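Long-range contacts in fatty acid synthase 1, isoform A (Drosophila melanogaster, PDB 6FN6), which probably catalyses the synthesis of long-chain saturated fatty acids from acetyl-CoA and malonyl-CoA with NADPH, this chain being its dehydratase, enoylreductase and ketoreductase region: residues Val59-Val64 against Ile196-Ile201; Glu113-Glu118 against Gly238-Gly243; Leu31-Gly36 against Asn169-Met174; Phe65-Ile70 against Ser95-Val100. All blocks are in the same frame, centred on the assembly; numbering follows the deposited sequence.

Overall arrangement
All four contacts lie within the dehydratase region, around the junction of its two predicted hotdog folds. Interaction 1 pairs a strand from each fold; its centre is about 11 Å from that of interaction 2, where strand 239-248, next to strand 191-201, meets the loop that probably links the folds. Interaction 4, about 17 Å from interaction 1 between centres, pairs strands 58-65 and 98-105. Interaction 3 joins the starts of the two helices packed against the strands and lies nearest the predicted catalytic pair: the side chains of T35 and P33 are about 4 Å from those of D175 and H24, respectively. Backbone atoms F32 N and T69 O, 2.8 Å apart, connect interactions 3 and 4.

Interaction 1: residues Val59-Val64 against Ile196-Ile201; sequences VMENLV and IERAVI
The backbones of N62 and E197 meet where both chains turn a corner, and the regular alternation of paired amides is broken there. The consecutive amides of N62 and L63 both donate, N62 N to E197 O at 2.9 Å and L63 N to I196 O, although the residue register continues without a slip. N62 has positive phi and psi, and E197 with R198 forms a classic beta bulge opposite R242. On one side of the corner M60 and A199 make a regular antiparallel hydrogen-bonded pair, with M60 N 3.0 Å from A199 O; on the other, I196 N returns a bond to L63 O.

The side chains of E61 and R198 run side by side in the same direction. CG of R198 is anti to its backbone N (chi1 -163°), which starts the extended chain that runs beside E61. A salt bridge of 3.0 Å joins E61 OE1 to R198 NH1, with the carboxylate and guanidinium planes 58° apart. V59 CG1 and E61 CG lie over one face of the guanidinium. The other terminal nitrogen, NH2, forms a salt bridge with E113. An alanine in place of R198 would probably leave the carboxylates of E61 and E113 without their shared cation.

M60, L63, I196 and A199 occupy the other face, where M38 and W42 of helix 34-48 add to the apolar packing. L63 CB lies 4.1 Å from I196 CB, and M60 CE meets I201 CD1 at 3.7 Å. Strands from the predicted N-terminal and C-terminal hotdog folds are thus paired edge to edge, the arrangement of the double-hotdog dehydratase.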
# COMPACT_ATOMS: atom_id res chain seq x y z
N VAL A 59 14.54 10.24 -16.33
CA VAL A 59 14.58 9.22 -15.29
C VAL A 59 13.20 8.58 -15.17
O VAL A 59 12.24 9.23 -14.78
CB VAL A 59 15.03 9.81 -13.94
CG1 VAL A 59 14.94 8.76 -12.84
CG2 VAL A 59 16.44 10.35 -14.04
N MET A 60 13.12 7.30 -15.52
CA MET A 60 11.87 6.56 -15.41
C MET A 60 11.85 5.79 -14.09
O MET A 60 12.88 5.29 -13.65
CB MET A 60 11.71 5.60 -16.58
CG MET A 60 11.81 6.28 -17.93
SD MET A 60 11.33 5.21 -19.29
CE MET A 60 12.14 6.05 -20.64
N GLU A 61 10.68 5.71 -13.48
CA GLU A 61 10.55 5.03 -12.19
C GLU A 61 9.27 4.20 -12.11
O GLU A 61 8.26 4.53 -12.74
CB GLU A 61 10.57 6.05 -11.05
CG GLU A 61 11.87 6.82 -10.94
CD GLU A 61 11.83 7.86 -9.85
OE1 GLU A 61 12.11 7.50 -8.68
OE2 GLU A 61 11.53 9.03 -10.15
N ASN A 62 9.34 3.13 -11.33
CA ASN A 62 8.19 2.26 -11.09
C ASN A 62 7.58 1.79 -12.40
O ASN A 62 6.36 1.81 -12.57
CB ASN A 62 7.14 2.98 -10.25
CG ASN A 62 6.08 2.04 -9.70
OD1 ASN A 62 6.39 0.95 -9.22
ND2 ASN A 62 4.82 2.46 -9.76
N LEU A 63 8.43 1.37 -13.33
CA LEU A 63 7.95 0.83 -14.59
C LEU A 63 7.28 -0.52 -14.37
O LEU A 63 7.85 -1.41 -13.74
CB LEU A 63 9.10 0.68 -15.59
CG LEU A 63 9.60 1.99 -16.21
CD1 LEU A 63 10.97 1.80 -16.83
CD2 LEU A 63 8.62 2.47 -17.26
N VAL A 64 6.06 -0.65 -14.88
CA VAL A 64 5.33 -1.91 -14.81
C VAL A 64 4.88 -2.31 -16.20
O VAL A 64 4.23 -1.54 -16.90
CB VAL A 64 4.12 -1.81 -13.86
CG1 VAL A 64 3.40 -3.15 -13.77
CG2 VAL A 64 4.55 -1.34 -12.48
N ILE A 196 10.59 -2.58 -13.51
CA ILE A 196 11.89 -1.95 -13.41
C ILE A 196 11.73 -0.76 -12.47
O ILE A 196 10.94 0.14 -12.73
CB ILE A 196 12.44 -1.50 -14.78
CG1 ILE A 196 12.47 -2.68 -15.75
CG2 ILE A 196 13.85 -0.93 -14.61
CD1 ILE A 196 12.94 -2.33 -17.15
N GLU A 197 12.46 -0.79 -11.36
CA GLU A 197 12.33 0.24 -10.34
C GLU A 197 12.82 1.59 -10.85
O GLU A 197 12.14 2.60 -10.67
CB GLU A 197 13.11 -0.16 -9.08
CG GLU A 197 13.02 0.85 -7.94
CD GLU A 197 14.32 1.59 -7.70
OE1 GLU A 197 15.37 0.92 -7.56
OE2 GLU A 197 14.30 2.84 -7.65
N ARG A 198 13.98 1.60 -11.49
CA ARG A 198 14.56 2.85 -11.97
C ARG A 198 15.36 2.64 -13.26
O ARG A 198 16.12 1.68 -13.38
CB ARG A 198 15.44 3.47 -10.90
CG ARG A 198 15.76 4.94 -11.11
CD ARG A 198 16.73 5.44 -10.05
NE ARG A 198 16.62 6.89 -9.84
CZ ARG A 198 15.76 7.47 -9.00
NH1 ARG A 198 14.93 6.73 -8.28
NH2 ARG A 198 15.74 8.79 -8.88
N ALA A 199 15.17 3.55 -14.20
CA ALA A 199 15.91 3.53 -15.46
C ALA A 199 16.44 4.92 -15.77
O ALA A 199 15.69 5.81 -16.17
CB ALA A 199 15.03 3.03 -16.59
N VAL A 200 17.75 5.11 -15.59
CA VAL A 200 18.38 6.39 -15.86
C VAL A 200 18.96 6.39 -17.27
O VAL A 200 19.77 5.53 -17.62
CB VAL A 200 19.47 6.70 -14.82
CG1 VAL A 200 20.02 8.10 -15.03
CG2 VAL A 200 18.93 6.54 -13.41
N ILE A 201 18.54 7.36 -18.08
CA ILE A 201 19.01 7.47 -19.45
C ILE A 201 19.75 8.80 -19.62
O ILE A 201 19.20 9.87 -19.37
CB ILE A 201 17.85 7.35 -20.45
CG1 ILE A 201 17.06 6.06 -20.19
CG2 ILE A 201 18.38 7.37 -21.88
CD1 ILE A 201 15.80 5.93 -21.01

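Interaction 2: residues Glu113-Glu118 against Gly238-Gly243; sequences EELPLE and GVELRG
L115 and R242 approach tip to tip, and L115 and E240 cross at about a right angle; the leucine thus touches both members of an ion pair. L115 CG stands 3.7 Å above the guanidinium plane of R242, over its centre, and also lies 3.5 Å from E240 OE2. Its backbone takes part as well: L115 N donates to E240 OE1 over 2.9 Å with an almost straight N-H...O angle of 174°, using the syn lone pair of that oxygen.

E240 has CG anti to the backbone N (chi1 -168°), from where the extended chain carries the carboxylate toward the loop. E240 OE2 is 2.9 Å from R242 NE in a salt bridge, tilted 26° from the guanidinium plane; the added bond from NH2 is weak. E240 has a second charged partner, K235, which bridges to OE1; both oxygens of this buried carboxylate are engaged, which would be likely to keep it ionised.

Segment 113-118 belongs to the loop between strands 98-105 and 129-130, which probably links the two hotdog folds of the dehydratase, and here it runs past strand 239-248 of the C-terminal fold. E114 CB lies 3.7 Å from E240 OE1. The carboxylates come close, with 4.3 Å between E114 OE2 and E240 OE1, but K235, also in a long, weak ion pair with E114 OE2, would probably ease the repulsion. E114 OE1 is hydrogen-bonded to N202. The carbonyl O of E113 sits at the edge of the R242 guanidinium, near its plane. P116 centres an inverse gamma turn just beyond, and L115 also packs on Q770 of the second subunit.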
# COMPACT_ATOMS: atom_id res chain seq x y z
N GLU A 113 22.06 11.71 -10.84
CA GLU A 113 21.08 10.63 -10.72
C GLU A 113 21.69 9.25 -10.94
O GLU A 113 21.06 8.23 -10.64
CB GLU A 113 19.94 10.85 -11.73
CG GLU A 113 19.13 12.12 -11.49
CD GLU A 113 18.27 12.04 -10.25
OE1 GLU A 113 17.45 11.10 -10.15
OE2 GLU A 113 18.41 12.92 -9.37
N GLU A 114 22.93 9.20 -11.44
CA GLU A 114 23.59 7.93 -11.73
C GLU A 114 24.41 7.43 -10.55
O GLU A 114 24.72 8.20 -9.63
CB GLU A 114 24.50 8.08 -12.96
CG GLU A 114 23.81 8.71 -14.16
CD GLU A 114 24.48 8.36 -15.47
OE1 GLU A 114 25.29 9.17 -15.96
OE2 GLU A 114 24.19 7.27 -16.01
N LEU A 115 24.76 6.15 -10.57
CA LEU A 115 25.57 5.56 -9.51
C LEU A 115 27.04 5.51 -9.93
O LEU A 115 27.35 5.19 -11.08
CB LEU A 115 25.08 4.14 -9.18
CG LEU A 115 23.71 3.99 -8.50
CD1 LEU A 115 23.32 2.53 -8.43
CD2 LEU A 115 23.72 4.61 -7.11
N PRO A 116 27.96 5.83 -8.99
CA PRO A 116 29.39 5.77 -9.29
C PRO A 116 29.93 4.35 -9.26
O PRO A 116 30.50 3.93 -8.25
CB PRO A 116 30.01 6.62 -8.18
CG PRO A 116 29.08 6.44 -7.03
CD PRO A 116 27.70 6.32 -7.62
N LEU A 117 29.76 3.62 -10.35
CA LEU A 117 30.13 2.21 -10.39
C LEU A 117 31.30 1.97 -11.33
O LEU A 117 31.32 2.47 -12.46
CB LEU A 117 28.93 1.36 -10.83
CG LEU A 117 27.78 1.29 -9.82
CD1 LEU A 117 26.52 0.75 -10.49
CD2 LEU A 117 28.15 0.45 -8.62
N GLU A 118 32.28 1.21 -10.85
CA GLU A 118 33.45 0.87 -11.65
C GLU A 118 33.32 -0.53 -12.25
O GLU A 118 32.62 -1.39 -11.70
CB GLU A 118 34.72 0.95 -10.79
CG GLU A 118 35.19 2.37 -10.51
CD GLU A 118 35.76 3.04 -11.74
OE1 GLU A 118 35.82 2.39 -12.81
OE2 GLU A 118 36.15 4.23 -11.65
N GLY A 238 25.25 5.00 -21.23
CA GLY A 238 24.35 6.02 -20.74
C GLY A 238 23.09 5.49 -20.09
O GLY A 238 22.29 6.26 -19.55
N VAL A 239 22.90 4.17 -20.14
CA VAL A 239 21.71 3.54 -19.60
C VAL A 239 22.04 2.84 -18.28
O VAL A 239 23.02 2.10 -18.19
CB VAL A 239 21.09 2.55 -20.60
CG1 VAL A 239 19.77 1.99 -20.06
CG2 VAL A 239 20.87 3.22 -21.96
N GLU A 240 21.23 3.10 -17.26
CA GLU A 240 21.41 2.46 -15.96
C GLU A 240 20.06 1.92 -15.47
O GLU A 240 19.12 2.68 -15.27
CB GLU A 240 21.99 3.45 -14.96
CG GLU A 240 22.47 2.82 -13.67
CD GLU A 240 22.95 3.84 -12.66
OE1 GLU A 240 24.06 4.39 -12.83
OE2 GLU A 240 22.21 4.10 -11.68
N LEU A 241 19.99 0.61 -15.27
CA LEU A 241 18.74 -0.04 -14.90
C LEU A 241 18.82 -0.68 -13.51
O LEU A 241 19.65 -1.54 -13.27
CB LEU A 241 18.36 -1.10 -15.94
CG LEU A 241 18.25 -0.59 -17.38
CD1 LEU A 241 18.02 -1.73 -18.35
CD2 LEU A 241 17.13 0.45 -17.51
N ARG A 242 17.95 -0.23 -12.61
CA ARG A 242 17.93 -0.73 -11.24
C ARG A 242 16.66 -1.52 -10.95
O ARG A 242 15.59 -1.21 -11.47
CB ARG A 242 18.05 0.43 -10.25
CG ARG A 242 19.13 1.44 -10.58
CD ARG A 242 19.24 2.50 -9.50
NE ARG A 242 19.93 3.70 -9.96
CZ ARG A 242 20.11 4.79 -9.22
NH1 ARG A 242 19.65 4.84 -7.98
NH2 ARG A 242 20.75 5.84 -9.73
N GLY A 243 16.78 -2.55 -10.11
CA GLY A 243 15.62 -3.29 -9.63
C GLY A 243 14.79 -3.98 -10.69
O GLY A 243 13.56 -3.86 -10.70

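Interaction 3: residues Leu31-Gly36 against Asn169-Met174; sequences LFPATG and NWISFM
T35 and I171 bring together the first turns of helices 34-48 and 170-183, a buried contact between the N-terminal turns of two helices that combines apolar packing with one hydrogen bond. These helices come from the predicted N-terminal and C-terminal hotdog folds, respectively, so the contact crosses the interface of the double-hotdog dehydratase. It lies beside the predicted catalytic residues: the side chain of T35 is about 4 Å from that of D175, the proposed proton donor, and that of P33 is about 4 Å from that of H24, the proposed proton acceptor. H24 also bonds through ND1 to the carbonyl O of L31.

The hydroxyl of T35 donates to I171 O over 3.0 Å, reaching the carbonyl at a C=O...O angle of 125° and tilted from its plane. OG1 lies between the backbone N and the carbonyl carbon of T35 (chi1 63°). The methyl CG2 is anti to that carbonyl carbon and packs against the next helical turn, 3.8 Å from M174 CB. The two branches of T35 therefore meet different parts of one helix, a polar backbone atom and the root of a methionine.

The side chain of I171 lies against P33 and G36. Its CG2 methyl faces P33 CG at 3.5 Å, the two side chains crossing at about a right angle, and also lies 3.9 Å from G36 CA. A CB at G36 would run into F32 CE2, so glycine lets the helix pack closely on that ring. Helix 170-183 is N-capped by N169, whose OD1 receives S172 N at 2.7 Å along a nearly linear bond.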
# COMPACT_ATOMS: atom_id res chain seq x y z
N LEU A 31 6.98 -10.05 -30.14
CA LEU A 31 6.52 -9.29 -28.98
C LEU A 31 7.07 -7.88 -29.01
O LEU A 31 8.27 -7.68 -29.22
CB LEU A 31 6.94 -9.97 -27.68
CG LEU A 31 5.97 -10.98 -27.08
CD1 LEU A 31 5.86 -12.19 -27.99
CD2 LEU A 31 6.40 -11.37 -25.69
N PHE A 32 6.20 -6.89 -28.80
CA PHE A 32 6.68 -5.52 -28.69
C PHE A 32 7.54 -5.44 -27.44
O PHE A 32 7.05 -5.69 -26.34
CB PHE A 32 5.54 -4.51 -28.64
CG PHE A 32 5.99 -3.11 -28.91
CD1 PHE A 32 6.31 -2.71 -30.20
CD2 PHE A 32 6.12 -2.19 -27.88
CE1 PHE A 32 6.73 -1.42 -30.46
CE2 PHE A 32 6.54 -0.90 -28.14
CZ PHE A 32 6.85 -0.51 -29.43
N PRO A 33 8.82 -5.08 -27.60
CA PRO A 33 9.73 -5.15 -26.45
C PRO A 33 9.38 -4.17 -25.34
O PRO A 33 8.91 -3.07 -25.61
CB PRO A 33 11.09 -4.82 -27.06
CG PRO A 33 10.77 -3.97 -28.24
CD PRO A 33 9.49 -4.52 -28.78
N ALA A 34 9.62 -4.59 -24.10
CA ALA A 34 9.45 -3.72 -22.95
C ALA A 34 10.21 -2.42 -23.17
O ALA A 34 9.73 -1.33 -22.85
CB ALA A 34 9.93 -4.42 -21.69
N THR A 35 11.41 -2.54 -23.73
CA THR A 35 12.27 -1.40 -24.00
C THR A 35 11.70 -0.55 -25.14
O THR A 35 12.04 0.63 -25.28
CB THR A 35 13.68 -1.85 -24.38
OG1 THR A 35 13.63 -2.62 -25.58
CG2 THR A 35 14.28 -2.68 -23.26
N GLY A 36 10.83 -1.15 -25.94
CA GLY A 36 10.12 -0.41 -26.96
C GLY A 36 9.21 0.62 -26.33
O GLY A 36 9.19 1.78 -26.74
N ASN A 169 20.25 2.43 -32.36
CA ASN A 169 18.91 1.95 -32.06
C ASN A 169 18.77 1.68 -30.56
O ASN A 169 19.29 0.69 -30.05
CB ASN A 169 18.60 0.68 -32.86
CG ASN A 169 17.17 0.18 -32.67
OD1 ASN A 169 16.73 -0.06 -31.55
ND2 ASN A 169 16.45 0.02 -33.77
N TRP A 170 18.07 2.56 -29.86
CA TRP A 170 17.95 2.47 -28.40
C TRP A 170 17.11 1.28 -27.96
O TRP A 170 17.39 0.68 -26.92
CB TRP A 170 17.35 3.77 -27.84
CG TRP A 170 18.28 4.94 -27.93
CD1 TRP A 170 18.39 5.83 -28.96
CD2 TRP A 170 19.24 5.34 -26.94
NE1 TRP A 170 19.36 6.76 -28.67
CE2 TRP A 170 19.90 6.48 -27.44
CE3 TRP A 170 19.61 4.85 -25.69
CZ2 TRP A 170 20.90 7.14 -26.73
CZ3 TRP A 170 20.60 5.50 -24.98
CH2 TRP A 170 21.23 6.63 -25.50
N ILE A 171 16.07 0.95 -28.72
CA ILE A 171 15.20 -0.17 -28.36
C ILE A 171 16.01 -1.46 -28.32
O ILE A 171 16.00 -2.17 -27.32
CB ILE A 171 14.01 -0.28 -29.33
CG1 ILE A 171 13.12 0.96 -29.21
CG2 ILE A 171 13.21 -1.57 -29.06
CD1 ILE A 171 12.01 1.04 -30.24
N SER A 172 16.71 -1.77 -29.41
CA SER A 172 17.48 -3.00 -29.48
C SER A 172 18.56 -3.01 -28.41
O SER A 172 18.76 -4.01 -27.72
CB SER A 172 18.10 -3.18 -30.87
OG SER A 172 19.27 -2.39 -31.02
N PHE A 173 19.25 -1.88 -28.26
CA PHE A 173 20.36 -1.80 -27.32
C PHE A 173 19.91 -2.04 -25.89
O PHE A 173 20.50 -2.85 -25.17
CB PHE A 173 21.05 -0.44 -27.42
CG PHE A 173 22.11 -0.24 -26.38
CD1 PHE A 173 23.37 -0.76 -26.55
CD2 PHE A 173 21.83 0.47 -25.22
CE1 PHE A 173 24.35 -0.58 -25.59
CE2 PHE A 173 22.80 0.65 -24.26
CZ PHE A 173 24.06 0.13 -24.44
N MET A 174 18.86 -1.34 -25.46
CA MET A 174 18.36 -1.49 -24.11
C MET A 174 17.80 -2.90 -23.91
O MET A 174 17.86 -3.44 -22.80
CB MET A 174 17.30 -0.43 -23.79
CG MET A 174 17.90 0.96 -23.52
SD MET A 174 16.80 2.11 -22.68
CE MET A 174 15.56 2.42 -23.94

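Interaction 4: residues Phe65-Ile70 against Ser95-Val100; sequences FHRATI and SGSLAV
H66 and L98 meet in a CH-pi contact next to the F65-V100 bridge, where H66 follows strand 58-65 and L98 begins strand 98-105 in the predicted N-terminal hotdog fold. A99 and V100 both face I92 in a classic beta bulge. The backbone of H66 stays joined to the bulge through H66 N, which donates to A99 O at 2.9 Å.

L98 CD2 lies over the centre of the imidazole, 3.6 Å from the centroid of the H66 ring and 14° off the ring normal, whereas A99 O and V100 CA lie at the ring edge, near its plane. One face and part of the rim are thus met by the bulged strand. NE2 is hydrogen-bonded to S101 OG, which would limit rotation of the ring.

R67 reaches instead toward the 95-97 loop. Its CG occupies the crowded position between backbone N and carbonyl carbon (chi1 60°), and the chain then extends as far as NE, passing L98 O, which is 3.7 Å from R67 CG. R67 NE donates to S97 OG over 3.0 Å, the oxygen tilted 24° from the guanidinium plane, with a weak second bond from NH2. NH2 also forms a salt bridge with E94. An alanine in place of R67 would probably leave E94 without this cation and S97 OG without its two donors, freeing the 95-97 loop to shift.

F65 and V100 form an antiparallel non-hydrogen-bonded pair, their side chains side by side, with F65 CD1 3.6 Å from V100 CG2.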
# COMPACT_ATOMS: atom_id res chain seq x y z
N PHE A 65 5.24 -3.53 -16.60
CA PHE A 65 4.80 -4.06 -17.87
C PHE A 65 3.67 -5.06 -17.61
O PHE A 65 3.91 -6.22 -17.29
CB PHE A 65 5.99 -4.70 -18.60
CG PHE A 65 7.17 -3.77 -18.73
CD1 PHE A 65 7.22 -2.83 -19.75
CD2 PHE A 65 8.21 -3.81 -17.81
CE1 PHE A 65 8.30 -1.96 -19.86
CE2 PHE A 65 9.28 -2.95 -17.92
CZ PHE A 65 9.33 -2.03 -18.94
N HIS A 66 2.44 -4.57 -17.75
CA HIS A 66 1.26 -5.30 -17.29
C HIS A 66 0.92 -6.51 -18.16
O HIS A 66 0.39 -7.50 -17.65
CB HIS A 66 0.07 -4.35 -17.22
CG HIS A 66 0.27 -3.22 -16.25
ND1 HIS A 66 -0.11 -3.30 -14.93
CD2 HIS A 66 0.83 -2.00 -16.42
CE1 HIS A 66 0.20 -2.16 -14.32
NE2 HIS A 66 0.77 -1.36 -15.21
N ARG A 67 1.19 -6.42 -19.45
CA ARG A 67 0.91 -7.54 -20.35
C ARG A 67 1.79 -7.44 -21.60
O ARG A 67 2.31 -6.38 -21.92
CB ARG A 67 -0.57 -7.56 -20.76
CG ARG A 67 -1.06 -6.31 -21.47
CD ARG A 67 -2.46 -6.53 -22.04
NE ARG A 67 -2.87 -5.48 -22.96
CZ ARG A 67 -2.44 -5.36 -24.21
NH1 ARG A 67 -1.57 -6.23 -24.71
NH2 ARG A 67 -2.89 -4.37 -24.98
N ALA A 68 1.93 -8.56 -22.29
CA ALA A 68 2.73 -8.60 -23.51
C ALA A 68 1.91 -8.11 -24.70
O ALA A 68 0.69 -8.29 -24.74
CB ALA A 68 3.25 -10.00 -23.77
N THR A 69 2.59 -7.50 -25.67
CA THR A 69 1.95 -7.06 -26.90
C THR A 69 2.46 -7.92 -28.04
O THR A 69 3.64 -7.88 -28.38
CB THR A 69 2.21 -5.57 -27.22
OG1 THR A 69 1.91 -4.76 -26.08
CG2 THR A 69 1.35 -5.12 -28.39
N ILE A 70 1.56 -8.69 -28.63
CA ILE A 70 1.91 -9.59 -29.71
C ILE A 70 1.61 -8.88 -31.02
O ILE A 70 0.58 -8.23 -31.16
CB ILE A 70 1.14 -10.92 -29.59
CG1 ILE A 70 1.59 -11.67 -28.34
CG2 ILE A 70 1.35 -11.77 -30.84
CD1 ILE A 70 0.81 -12.95 -28.06
N SER A 95 -4.71 -1.87 -27.06
CA SER A 95 -6.00 -2.31 -27.58
C SER A 95 -7.10 -2.05 -26.56
O SER A 95 -7.78 -2.98 -26.11
CB SER A 95 -5.96 -3.79 -27.95
OG SER A 95 -5.96 -4.61 -26.80
N GLY A 96 -7.27 -0.79 -26.18
CA GLY A 96 -8.31 -0.42 -25.23
C GLY A 96 -8.05 -1.04 -23.87
O GLY A 96 -8.96 -1.19 -23.06
N SER A 97 -6.79 -1.39 -23.63
CA SER A 97 -6.39 -1.98 -22.36
C SER A 97 -4.99 -1.52 -21.98
O SER A 97 -4.15 -1.26 -22.85
CB SER A 97 -6.44 -3.51 -22.44
OG SER A 97 -5.44 -4.02 -23.30
N LEU A 98 -4.74 -1.39 -20.68
CA LEU A 98 -3.46 -0.90 -20.18
C LEU A 98 -2.31 -1.83 -20.56
O LEU A 98 -2.43 -3.05 -20.43
CB LEU A 98 -3.51 -0.74 -18.66
CG LEU A 98 -2.20 -0.34 -17.98
CD1 LEU A 98 -1.74 1.03 -18.47
CD2 LEU A 98 -2.36 -0.35 -16.48
N ALA A 99 -1.21 -1.25 -21.03
CA ALA A 99 -0.03 -2.02 -21.40
C ALA A 99 1.12 -1.75 -20.42
O ALA A 99 1.66 -2.68 -19.82
CB ALA A 99 0.40 -1.68 -22.82
N VAL A 100 1.48 -0.48 -20.27
CA VAL A 100 2.60 -0.09 -19.41
C VAL A 100 2.25 1.13 -18.57
O VAL A 100 1.50 2.00 -19.01
CB VAL A 100 3.87 0.17 -20.25
CG1 VAL A 100 5.01 0.71 -19.38
CG2 VAL A 100 4.31 -1.09 -20.96